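Local structure of RTX toxin (Vibrio vulnificus CMCP6, 6A7H) at residues 151-156 and 189-194. The protein probably acts as an endopeptidase that cleaves and thereby inactivates the small GTPases Ras and Rap1 of the host cell during infection. Numbering follows the deposited sequence.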
loop_
_atom_site.group_PDB
_atom_site.type_symbol
_atom_site.label_atom_id
_atom_site.label_comp_id
_atom_site.label_asym_id
_atom_site.label_seq_id
_atom_site.Cartn_x
_atom_site.Cartn_y
_atom_site.Cartn_z
ATOM N N ALA A 151 -10.846 -11.157 -5.354
ATOM C CA ALA A 151 -11.511 -10.709 -4.144
ATOM C C ALA A 151 -10.476 -10.198 -3.138
ATOM O O ALA A 151 -9.396 -10.788 -2.975
ATOM C CB ALA A 151 -12.331 -11.828 -3.545
ATOM N N LYS A 152 -10.807 -9.091 -2.481
ATOM C CA LYS A 152 -9.950 -8.524 -1.455
ATOM C C LYS A 152 -10.540 -8.844 -0.093
ATOM O O LYS A 152 -9.811 -8.998 0.889
ATOM C CB LYS A 152 -9.787 -7.007 -1.648
ATOM C CG LYS A 152 -9.013 -6.637 -2.923
ATOM C CD LYS A 152 -8.635 -5.157 -2.968
ATOM C CE LYS A 152 -8.349 -4.690 -4.392
ATOM N NZ LYS A 152 -7.392 -5.578 -5.098
ATOM N N TYR A 153 -11.866 -8.951 -0.046
ATOM C CA TYR A 153 -12.566 -9.304 1.179
ATOM C C TYR A 153 -13.694 -10.306 0.931
ATOM O O TYR A 153 -14.325 -10.330 -0.139
ATOM C CB TYR A 153 -13.190 -8.080 1.866
ATOM C CG TYR A 153 -12.337 -6.861 2.063
ATOM C CD1 TYR A 153 -11.485 -6.743 3.163
ATOM C CD2 TYR A 153 -12.443 -5.783 1.195
ATOM C CE1 TYR A 153 -10.715 -5.584 3.361
ATOM C CE2 TYR A 153 -11.708 -4.636 1.390
ATOM C CZ TYR A 153 -10.842 -4.534 2.468
ATOM O OH TYR A 153 -10.104 -3.374 2.623
ATOM N N HIS A 154 -13.970 -11.099 1.953
ATOM C CA HIS A 154 -15.153 -11.936 1.966
ATOM C C HIS A 154 -15.899 -11.602 3.237
ATOM O O HIS A 154 -15.612 -12.162 4.297
ATOM C CB HIS A 154 -14.781 -13.404 1.903
ATOM C CG HIS A 154 -13.767 -13.715 0.851
ATOM N ND1 HIS A 154 -14.107 -13.941 -0.463
ATOM C CD2 HIS A 154 -12.422 -13.829 0.918
ATOM C CE1 HIS A 154 -13.016 -14.197 -1.160
ATOM N NE2 HIS A 154 -11.978 -14.134 -0.347
ATOM N N VAL A 155 -16.841 -10.670 3.114
ATOM C CA VAL A 155 -17.537 -10.084 4.253
ATOM C C VAL A 155 -18.920 -10.684 4.504
ATOM O O VAL A 155 -19.821 -10.573 3.667
ATOM C CB VAL A 155 -17.688 -8.565 4.059
ATOM C CG1 VAL A 155 -18.474 -7.941 5.227
ATOM C CG2 VAL A 155 -16.293 -7.915 3.864
ATOM N N ASP A 156 -19.079 -11.325 5.657
ATOM C CA ASP A 156 -20.387 -11.788 6.105
ATOM C C ASP A 156 -21.206 -10.598 6.605
ATOM O O ASP A 156 -20.890 -10.018 7.637
ATOM C CB ASP A 156 -20.241 -12.841 7.204
ATOM C CG ASP A 156 -21.582 -13.284 7.788
ATOM O OD1 ASP A 156 -22.641 -13.059 7.153
ATOM O OD2 ASP A 156 -21.569 -13.873 8.890
ATOM N N VAL A 189 -20.661 -10.979 0.858
ATOM C CA VAL A 189 -20.249 -10.385 -0.388
ATOM C C VAL A 189 -18.776 -10.716 -0.590
ATOM O O VAL A 189 -17.965 -10.594 0.334
ATOM C CB VAL A 189 -20.474 -8.865 -0.407
ATOM C CG1 VAL A 189 -19.859 -8.190 0.844
ATOM C CG2 VAL A 189 -19.912 -8.285 -1.688
ATOM N N HIS A 190 -18.454 -11.184 -1.791
ATOM C CA HIS A 190 -17.074 -11.305 -2.234
ATOM C C HIS A 190 -16.714 -10.002 -2.967
ATOM O O HIS A 190 -17.253 -9.698 -4.030
ATOM C CB HIS A 190 -16.911 -12.543 -3.117
ATOM C CG HIS A 190 -17.424 -13.801 -2.477
ATOM N ND1 HIS A 190 -16.790 -14.407 -1.411
ATOM C CD2 HIS A 190 -18.532 -14.537 -2.722
ATOM C CE1 HIS A 190 -17.476 -15.474 -1.041
ATOM N NE2 HIS A 190 -18.537 -15.579 -1.821
ATOM N N LEU A 191 -15.822 -9.222 -2.369
ATOM C CA LEU A 191 -15.655 -7.818 -2.747
ATOM C C LEU A 191 -14.281 -7.503 -3.351
ATOM O O LEU A 191 -13.251 -7.793 -2.742
ATOM C CB LEU A 191 -15.894 -6.944 -1.522
ATOM C CG LEU A 191 -15.918 -5.434 -1.676
ATOM C CD1 LEU A 191 -16.951 -5.022 -2.721
ATOM C CD2 LEU A 191 -16.243 -4.838 -0.333
ATOM N N GLY A 192 -14.278 -6.904 -4.542
ATOM C CA GLY A 192 -13.053 -6.689 -5.295
ATOM C C GLY A 192 -12.424 -5.309 -5.171
ATOM O O GLY A 192 -11.475 -4.991 -5.885
ATOM N N TYR A 193 -12.941 -4.495 -4.256
ATOM C CA TYR A 193 -12.381 -3.167 -3.989
ATOM C C TYR A 193 -11.854 -3.100 -2.561
ATOM O O TYR A 193 -12.420 -3.717 -1.655
ATOM C CB TYR A 193 -13.432 -2.071 -4.211
ATOM C CG TYR A 193 -14.138 -2.200 -5.545
ATOM C CD1 TYR A 193 -13.587 -1.642 -6.694
ATOM C CD2 TYR A 193 -15.335 -2.905 -5.659
ATOM C CE1 TYR A 193 -14.210 -1.765 -7.913
ATOM C CE2 TYR A 193 -15.961 -3.048 -6.877
ATOM C CZ TYR A 193 -15.390 -2.472 -8.006
ATOM O OH TYR A 193 -15.993 -2.595 -9.230
ATOM N N SER A 194 -10.762 -2.363 -2.372
ATOM C CA SER A 194 -10.264 -2.046 -1.039
ATOM C C SER A 194 -11.104 -0.973 -0.375
ATOM O O SER A 194 -11.841 -0.241 -1.041
ATOM C CB SER A 194 -8.822 -1.564 -1.105
ATOM O OG SER A 194 -8.766 -0.310 -1.767
#
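His154 and His190 meet ring edge to ring edge, ND1 to ND1 at 2.9 Å, in a hydrogen bond whose donor may be either ring. The planes stand at 68° to each other, and each ring reaches the other through a single nitrogen. As a directly paired couple the two side chains leave the same side of the sheet; with CG anti to the carbonyl carbon in each, the ND1 atoms face one another. NE2 of His154 is hydrogen-bonded to OD2 of Asp239, so both ring nitrogens of His154 have partners, which fixes the turn of the ring. The two residues form a non-hydrogen-bonded pair between antiparallel strands 153-156 and 188-191, an edge strand and the central strand of a three-stranded antiparallel sheet. Tyr153–Leu191 and Val155–Val189 are the hydrogen-bonded pairs flanking it. The ladder begins with a classic beta bulge, in which Lys152 and Tyr153 both face Leu191, whose O accepts from Lys152 N (2.8 Å) and Tyr153 N (3.2 Å). From the bulge the Lys152 side chain runs along 192-194. Its CB lies 3.7 Å from Leu191 O, CG passes Gly192 O more loosely, CD packs 3.6 Å from Ser194 N, and CE comes 3.5 Å from Gly192 O, before a bend at chi4 (-50°) ends at NZ, still 4.2 Å from Gly192 O. On the side of the sheet opposite the histidines, shared with Val155, Val189 and Leu191, the Tyr153 ring turns an edge to Tyr193 O, and its hydroxyl is hydrogen-bonded to Tyr195 N at the start of helix 195-199.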